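Local atomic coordinates of modulator protein RSBR (Bacillus subtilis, PDB entry 2BNL), a protein that acts in the stressosome as a positive regulator of sigma-B in response to salt and heat stress, stimulating RsbT kinase activity toward RsbS in vitro. Residues A[82-87]-A[125-130]; A[43-48]-A[75-80]; A[9-14]-A[117-122]. All blocks are in the same frame, centred on the assembly; numbering follows the deposited sequence.

Contact 1 (A[82-87]-A[125-130]); sequences KFLATA and TEIFNQ
Phe128 and Ala85 meet because the phenylalanine carries CG anti to its own carbonyl carbon (chi1 -59°), a setting that sends the ring across to helix 81-100 although its first side-chain bond does not aim there. The leading atom Phe128 CE1 lies 3.7 Å from Ala85 CA and 3.8 Å from Ala85 CB, and CZ comes as near to the same two carbons. The ring approaches obliquely, presenting neither a clean face nor a clean edge. Alanine suits this place: with nothing beyond CB, it lets the ring reach the backbone itself, and the CA atoms of the pair are 7.4 Å apart. A second touch lies one residue back on each helix, where Leu84 CD2 meets Ile127 CG2 at 3.9 Å, the two side chains crossing at about a right angle. Leu88 and Met81 of helix 81-100 also pack on Phe128, and Ile67 of helix 64-76 covers Ile127. Across the dimer interface, Lys82 forms a salt bridge to Glu126 of the second subunit, and Ala85 packs on Thr125 of that subunit. Between these two segments the contact is thus apolar, consistent with burial of all four residues, while polar groups of the same segments serve the dimer interface.

Contact 2 (A[43-48]-A[75-80]); sequences ENISKE and VQIGLS
A Schellman motif closing helix 64-76 belongs to this contact: Ile77 and Leu79, on either side of Gly78 in that motif, face Ile45 of helix 39-54. The tip of that isoleucine, CD1, touches both partners: Ile77 CD1 at 3.8 Å and Leu79 CD1 at 4.2 Å. In both pairs the two side chains meet tip to tip, so one methyl group on helix 39-54 meets two from 75-80. With chi1 72° and the chain extended beyond it, CD1 of Ile77 is carried out toward Ile45. Gly78 takes up positive phi, 93°, where a CB would press against the carbonyl O of Ile77; glycine therefore fits the bend that brings both neighbours to Ile45. Its N is bonded to Val75 O at 3.0 Å. Ser80 then caps the next helix, its OG accepting from Phe83 N. The turn is also tied by its carbonyls, Ile77 O to Tyr35 OH and Leu79 O to Tyr131 OH. Because methyl ends alone meet across the two segments, their contact has no directional bonding; the carbonyl bonds to Tyr35 and Tyr131 and the Ser80 cap are consistent with a turn held in place by its own polar groups.

Contact 3 (A[9-14]-A[117-122]); sequences QFIAEN and DRFFSP
Apolar contact joins the segments, and it is made by one atom of Ile11. Its CD1 stands 3.5 Å from Phe119 CE2 and 4.0 Å from Phe120 CZ, so the methyl touches the outer part of both neighbouring rings, approaching each obliquely from the opposite direction. Ile11 has CG1 anti to its carbonyl carbon (chi1 -60°), which extends CD1 toward helix 109-135, and an isoleucine is long enough to reach the rings with an apolar end. Helix 39-54 closes round the same group, with Ile50 and Leu53 on Ile11 and Tyr49 and Leu53 on Phe120.

Aromatic packing arranges the two rings among themselves. Phe119 CD2 lies 3.6 Å above the plane of the Phe120 ring, offset toward its rim, while Phe120 CD2 lies in the plane of the Phe119 ring at its edge. The edge of Phe119 is thus turned against a face of Phe120, a T-shaped (edge-to-face) relation.

Hydrogen bonds lie within segment 9-14, near the end of the N-terminal helix. Asn14 ND2 donates to Phe10 O over 2.8 Å, with the carbonyl close to the amide plane, and the same nitrogen lies over the centre of the Phe10 ring, 3.2 Å above it. Spanning nearly the same turn, Gln9 NE2 donates to Glu13 OE2 at 3.0 Å, on the syn side but 23° out of the carboxylate plane.

The arrangement is that of an all-helical, globin-like core, in which the N-terminal helix and helix 109-135, distant in sequence, come together with helix 39-54 round buried aliphatic and aromatic side chains.

Helix 109-135 carries one segment each of contacts 1 and 3, whose centres are about 17 Å apart and lie on opposite sides of the chain's centre. Both of these contacts also touch the second subunit, so the helix takes part in the core and in the dimer interface. Contact 2 follows a different path: its segment 75-80 is followed, after one residue, by segment 82-87 of contact 1, and their centres are about 11 Å apart. It is nested within the long loop that contact 3 closes, with centres about 20 Å apart and nearest atoms about 8 Å apart. Together the three contacts involve five of the six helices of this globin-like N-terminal domain.

Contact 1 (A[82-87]-A[125-130])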
loop_
_atom_site.group_PDB
_atom_site.type_symbol
_atom_site.label_atom_id
_atom_site.label_comp_id
_atom_site.label_asym_id
_atom_site.label_seq_id
_atom_site.Cartn_x
_atom_site.Cartn_y
_atom_site.Cartn_z
ATOM N N LYS A 82 -10.357 -2.002 0.985
ATOM C CA LYS A 82 -9.705 -2.760 2.085
ATOM C C LYS A 82 -9.244 -4.133 1.560
ATOM O O LYS A 82 -8.122 -4.564 1.794
ATOM C CB LYS A 82 -10.694 -2.922 3.300
ATOM C CG LYS A 82 -10.063 -3.649 4.425
ATOM C CD LYS A 82 -9.095 -2.702 5.217
ATOM C CE LYS A 82 -8.408 -3.333 6.523
ATOM N NZ LYS A 82 -7.575 -2.459 7.569
ATOM N N PHE A 83 -10.176 -4.893 0.941
ATOM C CA PHE A 83 -9.906 -6.219 0.375
ATOM C C PHE A 83 -8.825 -6.142 -0.706
ATOM O O PHE A 83 -7.840 -6.909 -0.726
ATOM C CB PHE A 83 -11.204 -6.780 -0.305
ATOM C CG PHE A 83 -11.020 -8.151 -0.880
ATOM C CD1 PHE A 83 -11.292 -9.267 -0.115
ATOM C CD2 PHE A 83 -10.490 -8.328 -2.096
ATOM C CE1 PHE A 83 -11.048 -10.604 -0.664
ATOM C CE2 PHE A 83 -10.320 -9.614 -2.680
ATOM C CZ PHE A 83 -10.566 -10.764 -1.917
ATOM N N LEU A 84 -9.004 -5.208 -1.614
ATOM C CA LEU A 84 -8.035 -5.038 -2.666
ATOM C C LEU A 84 -6.654 -4.743 -2.134
ATOM O O LEU A 84 -5.699 -5.391 -2.569
ATOM C CB LEU A 84 -8.517 -3.981 -3.674
ATOM C CG LEU A 84 -7.522 -3.697 -4.817
ATOM C CD1 LEU A 84 -7.389 -4.937 -5.647
ATOM C CD2 LEU A 84 -8.083 -2.657 -5.616
ATOM N N ALA A 85 -6.547 -3.773 -1.217
ATOM C CA ALA A 85 -5.244 -3.374 -0.693
ATOM C C ALA A 85 -4.641 -4.497 0.155
ATOM O O ALA A 85 -3.498 -4.770 0.087
ATOM C CB ALA A 85 -5.391 -2.092 0.108
ATOM N N THR A 86 -5.451 -5.268 0.867
ATOM C CA THR A 86 -4.929 -6.422 1.582
ATOM C C THR A 86 -4.394 -7.476 0.644
ATOM O O THR A 86 -3.321 -7.991 0.892
ATOM C CB THR A 86 -6.023 -6.991 2.546
ATOM O OG1 THR A 86 -6.537 -5.909 3.345
ATOM C CG2 THR A 86 -5.508 -8.209 3.413
ATOM N N ALA A 87 -5.138 -7.801 -0.427
ATOM C CA ALA A 87 -4.729 -8.726 -1.428
ATOM C C ALA A 87 -3.443 -8.395 -2.116
ATOM O O ALA A 87 -2.518 -9.207 -2.254
ATOM C CB ALA A 87 -5.823 -8.904 -2.497
ATOM N N THR A 125 -0.105 1.563 -6.033
ATOM C CA THR A 125 -0.641 2.932 -5.697
ATOM C C THR A 125 -1.535 3.458 -6.828
ATOM O O THR A 125 -2.551 4.068 -6.605
ATOM C CB THR A 125 0.439 3.942 -5.356
ATOM O OG1 THR A 125 1.289 4.174 -6.485
ATOM C CG2 THR A 125 1.205 3.551 -4.120
ATOM N N GLU A 126 -1.171 3.145 -8.040
ATOM C CA GLU A 126 -1.923 3.593 -9.213
ATOM C C GLU A 126 -3.227 2.775 -9.278
ATOM O O GLU A 126 -4.271 3.261 -9.660
ATOM C CB GLU A 126 -1.108 3.315 -10.451
ATOM C CG GLU A 126 -1.644 3.994 -11.682
ATOM C CD GLU A 126 -1.757 5.515 -11.505
ATOM O OE1 GLU A 126 -0.817 6.043 -10.901
ATOM O OE2 GLU A 126 -2.830 6.097 -11.844
ATOM N N ILE A 127 -3.141 1.501 -9.017
ATOM C CA ILE A 127 -4.373 0.748 -8.859
ATOM C C ILE A 127 -5.318 1.326 -7.784
ATOM O O ILE A 127 -6.572 1.447 -8.004
ATOM C CB ILE A 127 -4.112 -0.799 -8.667
ATOM C CG1 ILE A 127 -3.463 -1.442 -9.879
ATOM C CG2 ILE A 127 -5.422 -1.535 -8.234
ATOM C CD1 ILE A 127 -2.900 -2.816 -9.625
ATOM N N PHE A 128 -4.784 1.613 -6.610
ATOM C CA PHE A 128 -5.614 2.161 -5.543
ATOM C C PHE A 128 -6.260 3.482 -6.077
ATOM O O PHE A 128 -7.432 3.770 -5.847
ATOM C CB PHE A 128 -4.814 2.434 -4.259
ATOM C CG PHE A 128 -4.140 1.257 -3.665
ATOM C CD1 PHE A 128 -4.643 -0.013 -3.831
ATOM C CD2 PHE A 128 -3.060 1.412 -2.892
ATOM C CE1 PHE A 128 -4.000 -1.104 -3.275
ATOM C CE2 PHE A 128 -2.437 0.336 -2.268
ATOM C CZ PHE A 128 -2.918 -0.950 -2.528
ATOM N N ASN A 129 -5.424 4.321 -6.729
ATOM C CA ASN A 129 -5.932 5.605 -7.248
ATOM C C ASN A 129 -7.121 5.416 -8.177
ATOM O O ASN A 129 -8.099 6.106 -8.092
ATOM C CB ASN A 129 -4.781 6.338 -7.925
ATOM C CG ASN A 129 -5.071 7.807 -8.182
ATOM O OD1 ASN A 129 -5.453 8.560 -7.296
ATOM N ND2 ASN A 129 -4.905 8.220 -9.430
ATOM N N GLN A 130 -7.020 4.440 -9.081
ATOM C CA GLN A 130 -8.089 4.217 -10.134
ATOM C C GLN A 130 -9.311 3.591 -9.512
ATOM O O GLN A 130 -10.410 3.899 -9.868
ATOM C CB GLN A 130 -7.528 3.340 -11.246
ATOM C CG GLN A 130 -6.612 4.116 -12.164
ATOM C CD GLN A 130 -7.287 5.344 -12.846
ATOM O OE1 GLN A 130 -8.377 5.276 -13.373
ATOM N NE2 GLN A 130 -6.568 6.378 -12.914
#

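Contact 2 (A[43-48]-A[75-80])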
loop_
_atom_site.group_PDB
_atom_site.type_symbol
_atom_site.label_atom_id
_atom_site.label_comp_id
_atom_site.label_asym_id
_atom_site.label_seq_id
_atom_site.Cartn_x
_atom_site.Cartn_y
_atom_site.Cartn_z
ATOM N N GLU A 43 -9.105 -16.098 -10.621
ATOM C CA GLU A 43 -8.050 -16.353 -11.590
ATOM C C GLU A 43 -7.875 -15.204 -12.621
ATOM O O GLU A 43 -6.791 -14.809 -12.935
ATOM C CB GLU A 43 -8.255 -17.717 -12.266
ATOM C CG GLU A 43 -7.193 -18.046 -13.279
ATOM C CD GLU A 43 -7.471 -19.320 -14.092
ATOM O OE1 GLU A 43 -7.854 -20.309 -13.449
ATOM O OE2 GLU A 43 -7.401 -19.279 -15.373
ATOM N N ASN A 44 -8.974 -14.703 -13.103
ATOM C CA ASN A 44 -8.982 -13.650 -14.084
ATOM C C ASN A 44 -8.415 -12.347 -13.518
ATOM O O ASN A 44 -7.764 -11.599 -14.202
ATOM C CB ASN A 44 -10.380 -13.431 -14.644
ATOM C CG ASN A 44 -10.808 -14.468 -15.626
ATOM O OD1 ASN A 44 -10.131 -15.444 -15.907
ATOM N ND2 ASN A 44 -12.014 -14.308 -16.087
ATOM N N ILE A 45 -8.720 -12.074 -12.271
ATOM C CA ILE A 45 -8.043 -10.975 -11.559
ATOM C C ILE A 45 -6.529 -11.125 -11.438
ATOM O O ILE A 45 -5.802 -10.173 -11.743
ATOM C CB ILE A 45 -8.624 -10.766 -10.122
ATOM C CG1 ILE A 45 -10.057 -10.271 -10.209
ATOM C CG2 ILE A 45 -7.725 -9.824 -9.341
ATOM C CD1 ILE A 45 -10.817 -10.471 -8.973
ATOM N N SER A 46 -6.060 -12.314 -11.046
ATOM C CA SER A 46 -4.636 -12.583 -10.968
ATOM C C SER A 46 -3.989 -12.453 -12.311
ATOM O O SER A 46 -2.882 -11.957 -12.374
ATOM C CB SER A 46 -4.392 -13.947 -10.381
ATOM O OG SER A 46 -5.186 -13.969 -9.199
ATOM N N LYS A 47 -4.646 -12.954 -13.354
ATOM C CA LYS A 47 -4.099 -12.879 -14.699
ATOM C C LYS A 47 -4.033 -11.421 -15.199
ATOM O O LYS A 47 -3.039 -11.064 -15.828
ATOM C CB LYS A 47 -4.856 -13.844 -15.680
ATOM C CG LYS A 47 -4.456 -13.650 -17.150
ATOM C CD LYS A 47 -3.015 -13.933 -17.418
ATOM C CE LYS A 47 -2.679 -14.018 -19.026
ATOM N NZ LYS A 47 -1.287 -13.590 -19.273
ATOM N N GLU A 48 -5.055 -10.651 -14.956
ATOM C CA GLU A 48 -5.109 -9.210 -15.366
ATOM C C GLU A 48 -3.999 -8.501 -14.622
ATOM O O GLU A 48 -3.345 -7.616 -15.139
ATOM C CB GLU A 48 -6.378 -8.518 -14.917
ATOM C CG GLU A 48 -7.508 -8.276 -15.917
ATOM C CD GLU A 48 -8.695 -7.446 -15.324
ATOM O OE1 GLU A 48 -8.860 -6.273 -15.805
ATOM O OE2 GLU A 48 -9.468 -7.973 -14.407
ATOM N N VAL A 75 -14.223 -2.703 -8.211
ATOM C CA VAL A 75 -15.378 -1.955 -7.752
ATOM C C VAL A 75 -16.653 -2.650 -8.146
ATOM O O VAL A 75 -17.496 -2.890 -7.247
ATOM C CB VAL A 75 -15.364 -0.518 -8.294
ATOM C CG1 VAL A 75 -16.731 0.241 -7.897
ATOM C CG2 VAL A 75 -14.140 0.205 -7.749
ATOM N N GLN A 76 -16.811 -2.991 -9.422
ATOM C CA GLN A 76 -18.130 -3.424 -9.918
ATOM C C GLN A 76 -18.552 -4.772 -9.355
ATOM O O GLN A 76 -19.740 -4.998 -9.197
ATOM C CB GLN A 76 -18.215 -3.401 -11.414
ATOM C CG GLN A 76 -18.061 -1.922 -11.827
ATOM C CD GLN A 76 -18.264 -1.662 -13.282
ATOM O OE1 GLN A 76 -18.601 -0.510 -13.688
ATOM N NE2 GLN A 76 -18.051 -2.663 -14.078
ATOM N N ILE A 77 -17.553 -5.629 -9.079
ATOM C CA ILE A 77 -17.794 -6.960 -8.551
ATOM C C ILE A 77 -17.912 -6.916 -7.074
ATOM O O ILE A 77 -18.158 -7.948 -6.540
ATOM C CB ILE A 77 -16.813 -8.065 -9.103
ATOM C CG1 ILE A 77 -15.395 -7.878 -8.499
ATOM C CG2 ILE A 77 -16.914 -8.118 -10.691
ATOM C CD1 ILE A 77 -14.317 -8.926 -8.842
ATOM N N GLY A 78 -17.724 -5.757 -6.403
ATOM C CA GLY A 78 -17.966 -5.703 -4.946
ATOM C C GLY A 78 -16.731 -5.953 -4.060
ATOM O O GLY A 78 -16.860 -6.165 -2.857
ATOM N N LEU A 79 -15.530 -5.945 -4.625
ATOM C CA LEU A 79 -14.293 -5.975 -3.769
ATOM C C LEU A 79 -14.145 -4.579 -3.152
ATOM O O LEU A 79 -14.211 -3.596 -3.836
ATOM C CB LEU A 79 -13.051 -6.352 -4.526
ATOM C CG LEU A 79 -13.143 -7.637 -5.355
ATOM C CD1 LEU A 79 -11.699 -7.769 -5.927
ATOM C CD2 LEU A 79 -13.604 -8.829 -4.491
ATOM N N SER A 80 -14.027 -4.499 -1.837
ATOM C CA SER A 80 -13.684 -3.216 -1.182
ATOM C C SER A 80 -12.262 -2.851 -1.387
ATOM O O SER A 80 -11.436 -3.667 -1.796
ATOM C CB SER A 80 -13.918 -3.330 0.326
ATOM O OG SER A 80 -13.112 -4.308 0.928
#

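Contact 3 (A[9-14]-A[117-122])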
loop_
_atom_site.group_PDB
_atom_site.type_symbol
_atom_site.label_atom_id
_atom_site.label_comp_id
_atom_site.label_asym_id
_atom_site.label_seq_id
_atom_site.Cartn_x
_atom_site.Cartn_y
_atom_site.Cartn_z
ATOM N N GLN A 9 12.123 -10.360 -14.303
ATOM C CA GLN A 9 12.522 -11.656 -14.817
ATOM C C GLN A 9 11.983 -12.857 -14.056
ATOM O O GLN A 9 11.582 -13.822 -14.634
ATOM C CB GLN A 9 14.016 -11.708 -14.929
ATOM C CG GLN A 9 14.574 -13.097 -14.820
ATOM C CD GLN A 9 16.122 -13.188 -14.883
ATOM O OE1 GLN A 9 16.905 -12.516 -14.129
ATOM N NE2 GLN A 9 16.543 -14.017 -15.767
ATOM N N PHE A 10 11.901 -12.746 -12.736
ATOM C CA PHE A 10 11.365 -13.802 -11.977
ATOM C C PHE A 10 9.889 -13.948 -12.246
ATOM O O PHE A 10 9.395 -15.041 -12.420
ATOM C CB PHE A 10 11.675 -13.604 -10.465
ATOM C CG PHE A 10 11.242 -14.750 -9.642
ATOM C CD1 PHE A 10 12.138 -15.762 -9.314
ATOM C CD2 PHE A 10 9.929 -14.868 -9.236
ATOM C CE1 PHE A 10 11.687 -16.850 -8.549
ATOM C CE2 PHE A 10 9.484 -15.964 -8.495
ATOM C CZ PHE A 10 10.351 -16.944 -8.145
ATOM N N ILE A 11 9.159 -12.855 -12.337
ATOM C CA ILE A 11 7.745 -12.927 -12.694
ATOM C C ILE A 11 7.582 -13.525 -14.051
ATOM O O ILE A 11 6.751 -14.443 -14.178
ATOM C CB ILE A 11 7.027 -11.564 -12.603
ATOM C CG1 ILE A 11 7.128 -11.041 -11.154
ATOM C CG2 ILE A 11 5.548 -11.609 -13.184
ATOM C CD1 ILE A 11 6.894 -9.482 -11.121
ATOM N N ALA A 12 8.349 -13.049 -15.077
ATOM C CA ALA A 12 8.248 -13.576 -16.429
ATOM C C ALA A 12 8.478 -15.104 -16.480
ATOM O O ALA A 12 7.777 -15.766 -17.226
ATOM C CB ALA A 12 9.182 -12.885 -17.374
ATOM N N GLU A 13 9.418 -15.636 -15.671
ATOM C CA GLU A 13 9.790 -17.032 -15.682
ATOM C C GLU A 13 8.909 -17.933 -14.829
ATOM O O GLU A 13 9.030 -19.097 -14.940
ATOM C CB GLU A 13 11.250 -17.211 -15.235
ATOM C CG GLU A 13 12.133 -16.659 -16.262
ATOM C CD GLU A 13 13.542 -16.388 -15.802
ATOM O OE1 GLU A 13 13.851 -16.599 -14.584
ATOM O OE2 GLU A 13 14.321 -15.880 -16.683
ATOM N N ASN A 14 7.986 -17.359 -14.071
ATOM C CA ASN A 14 7.200 -18.111 -13.067
ATOM C C ASN A 14 5.746 -17.750 -13.137
ATOM O O ASN A 14 5.081 -17.670 -12.116
ATOM C CB ASN A 14 7.788 -17.814 -11.691
ATOM C CG ASN A 14 9.240 -18.408 -11.546
ATOM O OD1 ASN A 14 9.390 -19.622 -11.371
ATOM N ND2 ASN A 14 10.286 -17.545 -11.617
ATOM N N ASP A 117 9.645 -4.013 -3.630
ATOM C CA ASP A 117 8.864 -2.806 -3.274
ATOM C C ASP A 117 8.999 -1.766 -4.450
ATOM O O ASP A 117 8.047 -1.158 -4.868
ATOM C CB ASP A 117 9.436 -2.225 -1.981
ATOM C CG ASP A 117 8.785 -0.928 -1.577
ATOM O OD1 ASP A 117 7.682 -1.007 -1.074
ATOM O OD2 ASP A 117 9.359 0.121 -1.884
ATOM N N ARG A 118 10.211 -1.591 -4.903
ATOM C CA ARG A 118 10.489 -0.654 -5.992
ATOM C C ARG A 118 9.618 -0.910 -7.248
ATOM O O ARG A 118 9.153 -0.002 -7.934
ATOM C CB ARG A 118 11.910 -0.767 -6.347
ATOM C CG ARG A 118 12.452 0.470 -6.775
ATOM C CD ARG A 118 13.800 0.317 -7.446
ATOM N NE ARG A 118 13.865 1.418 -8.445
ATOM C CZ ARG A 118 13.590 1.325 -9.746
ATOM N NH1 ARG A 118 13.296 0.185 -10.300
ATOM N NH2 ARG A 118 13.652 2.415 -10.507
ATOM N N PHE A 119 9.495 -2.172 -7.591
ATOM C CA PHE A 119 8.683 -2.590 -8.744
ATOM C C PHE A 119 7.176 -2.445 -8.521
ATOM O O PHE A 119 6.473 -1.891 -9.345
ATOM C CB PHE A 119 9.092 -3.976 -9.139
ATOM C CG PHE A 119 8.341 -4.526 -10.279
ATOM C CD1 PHE A 119 8.500 -4.016 -11.525
ATOM C CD2 PHE A 119 7.328 -5.479 -10.058
ATOM C CE1 PHE A 119 7.758 -4.564 -12.650
ATOM C CE2 PHE A 119 6.577 -5.958 -11.090
ATOM C CZ PHE A 119 6.802 -5.543 -12.402
ATOM N N PHE A 120 6.663 -2.971 -7.398
ATOM C CA PHE A 120 5.252 -3.085 -7.150
ATOM C C PHE A 120 4.603 -1.834 -6.610
ATOM O O PHE A 120 3.464 -1.556 -6.951
ATOM C CB PHE A 120 5.053 -4.207 -6.092
ATOM C CG PHE A 120 5.031 -5.567 -6.685
ATOM C CD1 PHE A 120 3.883 -6.068 -7.277
ATOM C CD2 PHE A 120 6.198 -6.350 -6.759
ATOM C CE1 PHE A 120 3.894 -7.417 -7.795
ATOM C CE2 PHE A 120 6.130 -7.661 -7.319
ATOM C CZ PHE A 120 4.999 -8.136 -7.843
ATOM N N SER A 121 5.324 -1.078 -5.756
ATOM C CA SER A 121 4.717 0.043 -5.032
ATOM C C SER A 121 3.999 1.061 -5.977
ATOM O O SER A 121 2.834 1.274 -5.840
ATOM C CB SER A 121 5.734 0.808 -4.098
ATOM O OG SER A 121 5.005 1.680 -3.279
ATOM N N PRO A 122 4.689 1.572 -7.002
ATOM C CA PRO A 122 3.973 2.510 -7.942
ATOM C C PRO A 122 2.777 1.916 -8.759
ATOM O O PRO A 122 1.817 2.600 -9.095
ATOM C CB PRO A 122 5.108 2.995 -8.864
ATOM C CG PRO A 122 6.198 1.974 -8.778
ATOM C CD PRO A 122 6.087 1.299 -7.404
#